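Local coordinates for uncharacterized protein (Bacteroides eggerthii DSM 20697, PDB 4ECO) that is of unknown function but folds as a leucine-rich repeat protein, a curved solenoid, and may serve in protein binding, at residues Thr501-Asp506 against Asn523-Phe528; Lys527-Pro532 against Lys539-Arg544. All blocks are in the same frame, centred on the assembly; numbering follows the deposited sequence.

How the interactions relate
Both contacts lie in the C-terminal part of a leucine-rich repeat solenoid. The chain leaves strand 492-494 and runs through 501-506, then forms strand 517-519 and turns into 523-528. There interaction 1 closes a loop of 16 residues by setting the connecting segments that follow two neighbouring strands against each other. Interaction 2 begins where interaction 1 ends, sharing Lys527 and Phe528, and closes a short loop of six residues as the chain comes back to strand 540-542. The two therefore follow one another with a small overlap and neither encloses the other. They touch where Gln531 packs on Ser504 and Pro532 meets Leu503, tying turn-to-turn stacking to the packing inside the coil.

Interaction 1: Thr501-Asp506 against Asn523-Phe528; sequences TKLSDD and NSFSKF
Phe525 packs its ring against the backbone of Thr501 and Lys502, joining neighbouring turns of a leucine-rich repeat solenoid just beyond their strands. The backbones come close at this point, with Thr501 CA 4.3 Å from Phe525 CA. In Phe525, chi1 of -69° sets CG beside the backbone N, anti to the carbonyl carbon; the ring atoms CD1, CE1 and CZ are the ones that reach the 501-506 segment. Thr501 CA sits over one face of the ring, while Phe525 CD1 lies 3.3 Å from Thr501 O, and Phe525 CE1 is 3.5 Å from Lys502 N in an oblique approach. Farther out, Leu503 crosses Phe525 at about a right angle: CG and CD2 both meet the outer end of the ring, and Leu503 CG is 3.9 Å from Phe525 CZ. This is van der Waals packing, without a hydrogen bond between the two segments. Polar links just around it do similar joining work. Asn523, at the conserved asparagine position of the repeat motif, receives Leu500 N on OD1 and gives ND2 to the carbonyls of Leu495 and Leu520. Thr501 OG1 bonds back to Thr470 O, and Ser524 OG to Arg547 O, so each hydroxyl is engaged with a further turn. On the outer side the methyl of Thr501 closes the contact, CG2 resting 3.4 Å from Ser524 O and 3.8 Å from Ser524 CB.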
loop_
_atom_site.group_PDB
_atom_site.type_symbol
_atom_site.label_atom_id
_atom_site.label_comp_id
_atom_site.label_asym_id
_atom_site.label_seq_id
_atom_site.Cartn_x
_atom_site.Cartn_y
_atom_site.Cartn_z
ATOM N N THR A 501 -2.842 -27.888 -20.846
ATOM C CA THR A 501 -3.542 -28.908 -21.660
ATOM C C THR A 501 -4.126 -29.989 -20.779
ATOM O O THR A 501 -5.047 -30.701 -21.215
ATOM C CB THR A 501 -2.624 -29.555 -22.698
ATOM O OG1 THR A 501 -1.423 -29.964 -22.047
ATOM C CG2 THR A 501 -2.303 -28.630 -23.874
ATOM N N LYS A 502 -3.609 -30.112 -19.531
ATOM C CA LYS A 502 -4.048 -31.145 -18.600
ATOM C C LYS A 502 -4.023 -30.737 -17.153
ATOM O O LYS A 502 -3.146 -30.002 -16.709
ATOM C CB LYS A 502 -3.155 -32.397 -18.725
ATOM C CG LYS A 502 -3.838 -33.618 -19.316
ATOM C CD LYS A 502 -2.806 -34.648 -19.809
ATOM C CE LYS A 502 -2.054 -34.224 -21.066
ATOM N NZ LYS A 502 -1.018 -35.216 -21.467
ATOM N N LEU A 503 -4.958 -31.318 -16.402
ATOM C CA LEU A 503 -5.005 -31.219 -14.959
ATOM C C LEU A 503 -4.755 -32.654 -14.421
ATOM O O LEU A 503 -3.988 -33.399 -15.049
ATOM C CB LEU A 503 -6.302 -30.561 -14.440
ATOM C CG LEU A 503 -6.568 -29.082 -14.834
ATOM C CD1 LEU A 503 -7.752 -28.554 -14.084
ATOM C CD2 LEU A 503 -5.365 -28.164 -14.563
ATOM N N SER A 504 -5.341 -33.029 -13.268
ATOM C CA SER A 504 -5.192 -34.332 -12.605
ATOM C C SER A 504 -6.356 -34.544 -11.693
ATOM O O SER A 504 -7.164 -33.626 -11.522
ATOM C CB SER A 504 -3.884 -34.409 -11.820
ATOM O OG SER A 504 -3.754 -33.321 -10.915
ATOM N N ASP A 505 -6.446 -35.727 -11.062
ATOM C CA ASP A 505 -7.547 -36.032 -10.147
ATOM C C ASP A 505 -7.359 -35.312 -8.820
ATOM O O ASP A 505 -8.188 -35.451 -7.915
ATOM C CB ASP A 505 -7.686 -37.536 -9.953
ATOM C CG ASP A 505 -8.283 -38.216 -11.159
ATOM O OD1 ASP A 505 -8.331 -37.571 -12.250
ATOM O OD2 ASP A 505 -8.676 -39.397 -11.033
ATOM N N ASP A 506 -6.295 -34.485 -8.744
ATOM C CA ASP A 506 -6.003 -33.592 -7.635
ATOM C C ASP A 506 -7.082 -32.541 -7.503
ATOM O O ASP A 506 -7.137 -31.871 -6.480
ATOM C CB ASP A 506 -4.643 -32.876 -7.843
ATOM C CG ASP A 506 -3.379 -33.673 -7.593
ATOM O OD1 ASP A 506 -3.486 -34.894 -7.298
ATOM O OD2 ASP A 506 -2.278 -33.081 -7.689
ATOM N N ASN A 523 -6.027 -20.753 -22.078
ATOM C CA ASN A 523 -5.171 -21.902 -21.914
ATOM C C ASN A 523 -5.246 -22.764 -23.188
ATOM O O ASN A 523 -5.659 -22.266 -24.233
ATOM C CB ASN A 523 -5.524 -22.666 -20.635
ATOM C CG ASN A 523 -4.738 -22.153 -19.450
ATOM O OD1 ASN A 523 -3.529 -22.354 -19.357
ATOM N ND2 ASN A 523 -5.399 -21.470 -18.530
ATOM N N SER A 524 -4.792 -24.017 -23.138
ATOM C CA SER A 524 -4.701 -24.801 -24.362
ATOM C C SER A 524 -5.420 -26.143 -24.287
ATOM O O SER A 524 -5.057 -27.055 -25.020
ATOM C CB SER A 524 -3.231 -25.029 -24.693
ATOM O OG SER A 524 -2.566 -23.777 -24.751
ATOM N N PHE A 525 -6.463 -26.244 -23.473
ATOM C CA PHE A 525 -7.247 -27.470 -23.365
ATOM C C PHE A 525 -7.967 -27.783 -24.651
ATOM O O PHE A 525 -8.632 -26.903 -25.208
ATOM C CB PHE A 525 -8.294 -27.366 -22.224
ATOM C CG PHE A 525 -7.685 -27.353 -20.846
ATOM C CD1 PHE A 525 -7.311 -28.546 -20.218
ATOM C CD2 PHE A 525 -7.446 -26.151 -20.187
ATOM C CE1 PHE A 525 -6.713 -28.533 -18.948
ATOM C CE2 PHE A 525 -6.838 -26.136 -18.929
ATOM C CZ PHE A 525 -6.482 -27.323 -18.314
ATOM N N SER A 526 -7.846 -29.040 -25.104
ATOM C CA SER A 526 -8.580 -29.586 -26.255
ATOM C C SER A 526 -9.582 -30.631 -25.737
ATOM O O SER A 526 -10.659 -30.818 -26.333
ATOM C CB SER A 526 -7.634 -30.165 -27.291
ATOM O OG SER A 526 -6.656 -30.938 -26.623
ATOM N N LYS A 527 -9.221 -31.261 -24.582
ATOM C CA LYS A 527 -10.006 -32.202 -23.784
ATOM C C LYS A 527 -10.423 -31.494 -22.522
ATOM O O LYS A 527 -9.554 -31.023 -21.777
ATOM C CB LYS A 527 -9.209 -33.487 -23.460
ATOM C CG LYS A 527 -10.067 -34.589 -22.807
ATOM C CD LYS A 527 -9.296 -35.478 -21.835
ATOM C CE LYS A 527 -8.546 -36.639 -22.484
ATOM N NZ LYS A 527 -9.454 -37.740 -22.934
ATOM N N PHE A 528 -11.734 -31.423 -22.262
ATOM C CA PHE A 528 -12.269 -30.694 -21.125
ATOM C C PHE A 528 -11.744 -31.207 -19.755
ATOM O O PHE A 528 -11.936 -32.376 -19.415
ATOM C CB PHE A 528 -13.805 -30.719 -21.116
ATOM C CG PHE A 528 -14.385 -29.536 -20.366
ATOM C CD1 PHE A 528 -14.419 -29.519 -18.974
ATOM C CD2 PHE A 528 -14.843 -28.416 -21.052
ATOM C CE1 PHE A 528 -14.894 -28.404 -18.289
ATOM C CE2 PHE A 528 -15.319 -27.312 -20.369
ATOM C CZ PHE A 528 -15.359 -27.319 -18.995
#

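Interaction 2: Lys527-Pro532 against Lys539-Arg544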
loop_
_atom_site.group_PDB
_atom_site.type_symbol
_atom_site.label_atom_id
_atom_site.label_comp_id
_atom_site.label_asym_id
_atom_site.label_seq_id
_atom_site.Cartn_x
_atom_site.Cartn_y
_atom_site.Cartn_z
ATOM N N LYS A 527 -9.221 -31.261 -24.582
ATOM C CA LYS A 527 -10.006 -32.202 -23.784
ATOM C C LYS A 527 -10.423 -31.494 -22.522
ATOM O O LYS A 527 -9.554 -31.023 -21.777
ATOM C CB LYS A 527 -9.209 -33.487 -23.460
ATOM C CG LYS A 527 -10.067 -34.589 -22.807
ATOM C CD LYS A 527 -9.296 -35.478 -21.835
ATOM C CE LYS A 527 -8.546 -36.639 -22.484
ATOM N NZ LYS A 527 -9.454 -37.740 -22.934
ATOM N N PHE A 528 -11.734 -31.423 -22.262
ATOM C CA PHE A 528 -12.269 -30.694 -21.125
ATOM C C PHE A 528 -11.744 -31.207 -19.755
ATOM O O PHE A 528 -11.936 -32.376 -19.415
ATOM C CB PHE A 528 -13.805 -30.719 -21.116
ATOM C CG PHE A 528 -14.385 -29.536 -20.366
ATOM C CD1 PHE A 528 -14.419 -29.519 -18.974
ATOM C CD2 PHE A 528 -14.843 -28.416 -21.052
ATOM C CE1 PHE A 528 -14.894 -28.404 -18.289
ATOM C CE2 PHE A 528 -15.319 -27.312 -20.369
ATOM C CZ PHE A 528 -15.359 -27.319 -18.995
ATOM N N PRO A 529 -11.132 -30.310 -18.933
ATOM C CA PRO A 529 -10.703 -30.726 -17.585
ATOM C C PRO A 529 -11.930 -30.806 -16.669
ATOM O O PRO A 529 -12.348 -29.818 -16.054
ATOM C CB PRO A 529 -9.710 -29.633 -17.173
ATOM C CG PRO A 529 -10.157 -28.422 -17.917
ATOM C CD PRO A 529 -10.851 -28.874 -19.172
ATOM N N THR A 530 -12.551 -31.983 -16.643
ATOM C CA THR A 530 -13.776 -32.186 -15.885
ATOM C C THR A 530 -13.511 -32.352 -14.378
ATOM O O THR A 530 -14.446 -32.207 -13.595
ATOM C CB THR A 530 -14.535 -33.416 -16.440
ATOM O OG1 THR A 530 -13.673 -34.558 -16.424
ATOM C CG2 THR A 530 -15.059 -33.206 -17.862
ATOM N N GLN A 531 -12.262 -32.671 -13.968
ATOM C CA GLN A 531 -11.887 -32.964 -12.574
ATOM C C GLN A 531 -12.397 -31.891 -11.579
ATOM O O GLN A 531 -13.007 -32.302 -10.586
ATOM C CB GLN A 531 -10.369 -33.154 -12.398
ATOM C CG GLN A 531 -9.754 -34.222 -13.281
ATOM C CD GLN A 531 -9.178 -33.681 -14.565
ATOM O OE1 GLN A 531 -9.723 -32.770 -15.196
ATOM N NE2 GLN A 531 -8.069 -34.263 -15.011
ATOM N N PRO A 532 -12.232 -30.550 -11.803
ATOM C CA PRO A 532 -12.735 -29.582 -10.805
ATOM C C PRO A 532 -14.273 -29.549 -10.691
ATOM O O PRO A 532 -14.790 -28.949 -9.740
ATOM C CB PRO A 532 -12.199 -28.226 -11.311
ATOM C CG PRO A 532 -11.090 -28.559 -12.250
ATOM C CD PRO A 532 -11.513 -29.847 -12.889
ATOM N N LYS A 539 -18.958 -22.884 -7.479
ATOM C CA LYS A 539 -19.882 -21.832 -7.877
ATOM C C LYS A 539 -19.575 -21.282 -9.279
ATOM O O LYS A 539 -20.509 -20.919 -9.995
ATOM C CB LYS A 539 -19.835 -20.684 -6.859
ATOM C CG LYS A 539 -21.122 -20.484 -6.066
ATOM C CD LYS A 539 -21.103 -19.158 -5.309
ATOM C CE LYS A 539 -20.348 -19.247 -4.007
ATOM N NZ LYS A 539 -19.896 -17.915 -3.533
ATOM N N GLY A 540 -18.295 -21.200 -9.645
ATOM C CA GLY A 540 -17.895 -20.670 -10.948
ATOM C C GLY A 540 -16.757 -21.379 -11.655
ATOM O O GLY A 540 -15.769 -21.768 -11.029
ATOM N N PHE A 541 -16.878 -21.491 -12.985
ATOM C CA PHE A 541 -15.921 -22.148 -13.870
ATOM C C PHE A 541 -15.695 -21.313 -15.129
ATOM O O PHE A 541 -16.663 -20.926 -15.792
ATOM C CB PHE A 541 -16.434 -23.557 -14.252
ATOM C CG PHE A 541 -15.378 -24.477 -14.797
ATOM C CD1 PHE A 541 -15.037 -24.450 -16.146
ATOM C CD2 PHE A 541 -14.706 -25.361 -13.961
ATOM C CE1 PHE A 541 -14.031 -25.291 -16.651
ATOM C CE2 PHE A 541 -13.705 -26.209 -14.462
ATOM C CZ PHE A 541 -13.384 -26.181 -15.808
ATOM N N GLY A 542 -14.427 -21.051 -15.440
ATOM C CA GLY A 542 -14.013 -20.284 -16.606
ATOM C C GLY A 542 -13.079 -21.089 -17.484
ATOM O O GLY A 542 -12.096 -21.658 -16.988
ATOM N N ILE A 543 -13.411 -21.182 -18.784
ATOM C CA ILE A 543 -12.618 -21.935 -19.746
ATOM C C ILE A 543 -12.723 -21.215 -21.113
ATOM O O ILE A 543 -12.696 -21.841 -22.170
ATOM C CB ILE A 543 -12.998 -23.466 -19.777
ATOM C CG1 ILE A 543 -11.919 -24.358 -20.447
ATOM C CG2 ILE A 543 -14.459 -23.797 -20.209
ATOM C CD1 ILE A 543 -11.264 -25.236 -19.522
ATOM N N ARG A 544 -12.807 -19.876 -21.063
ATOM C CA ARG A 544 -12.855 -19.011 -22.238
ATOM C C ARG A 544 -11.543 -19.053 -23.040
ATOM O O ARG A 544 -10.488 -19.378 -22.486
ATOM C CB ARG A 544 -13.128 -17.567 -21.809
ATOM C CG ARG A 544 -14.597 -17.165 -21.695
ATOM C CD ARG A 544 -14.757 -15.652 -21.506
ATOM N NE ARG A 544 -13.976 -14.901 -22.498
ATOM C CZ ARG A 544 -14.426 -14.501 -23.680
ATOM N NH1 ARG A 544 -15.685 -14.725 -24.029
ATOM N NH2 ARG A 544 -13.627 -13.862 -24.515
#
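Phe528 and Ile543, with CA atoms 8.9 Å apart, and Pro532 and Phe541, with CA atoms 8.6 Å apart, mark two backbones that run in opposite directions with a layer of side chains between them. That layer is the apolar interior of a leucine-rich repeat coil, where a connecting segment faces the strand that follows it. Phe528 and Phe541 reach toward each other tip to tip. Both carry CG anti to the backbone N (chi1 -155° and -162°), and their planes are tilted by only 24°. The rings are offset with little of one face over the other, centroids 5.4 Å apart; the touch is made at their ends, Phe528 CZ to Phe541 CE1 at 3.4 Å. Ile543 uses its two branches separately. Ile543 CG2 meets Phe528 CE2 at 3.6 Å and also lies in the plane of the Phe541 ring, at its edge, whereas Ile543 CD1 lies 3.7 Å from Pro529 CD. Pro529 is the centre of an inverse gamma turn, and its carbonyl oxygen approaches the tip of Phe541 obliquely. On the CE2 side of the Phe541 ring, away from Ile543 CG2, Pro532 CB lies at the edge, 4.0 Å from Phe541 CE2. Beyond the two segments, Phe541 also touches Leu533 and packs between the flanking parallel strands, against Ile518 of strand 517-519 and Leu571 of strand 570-572.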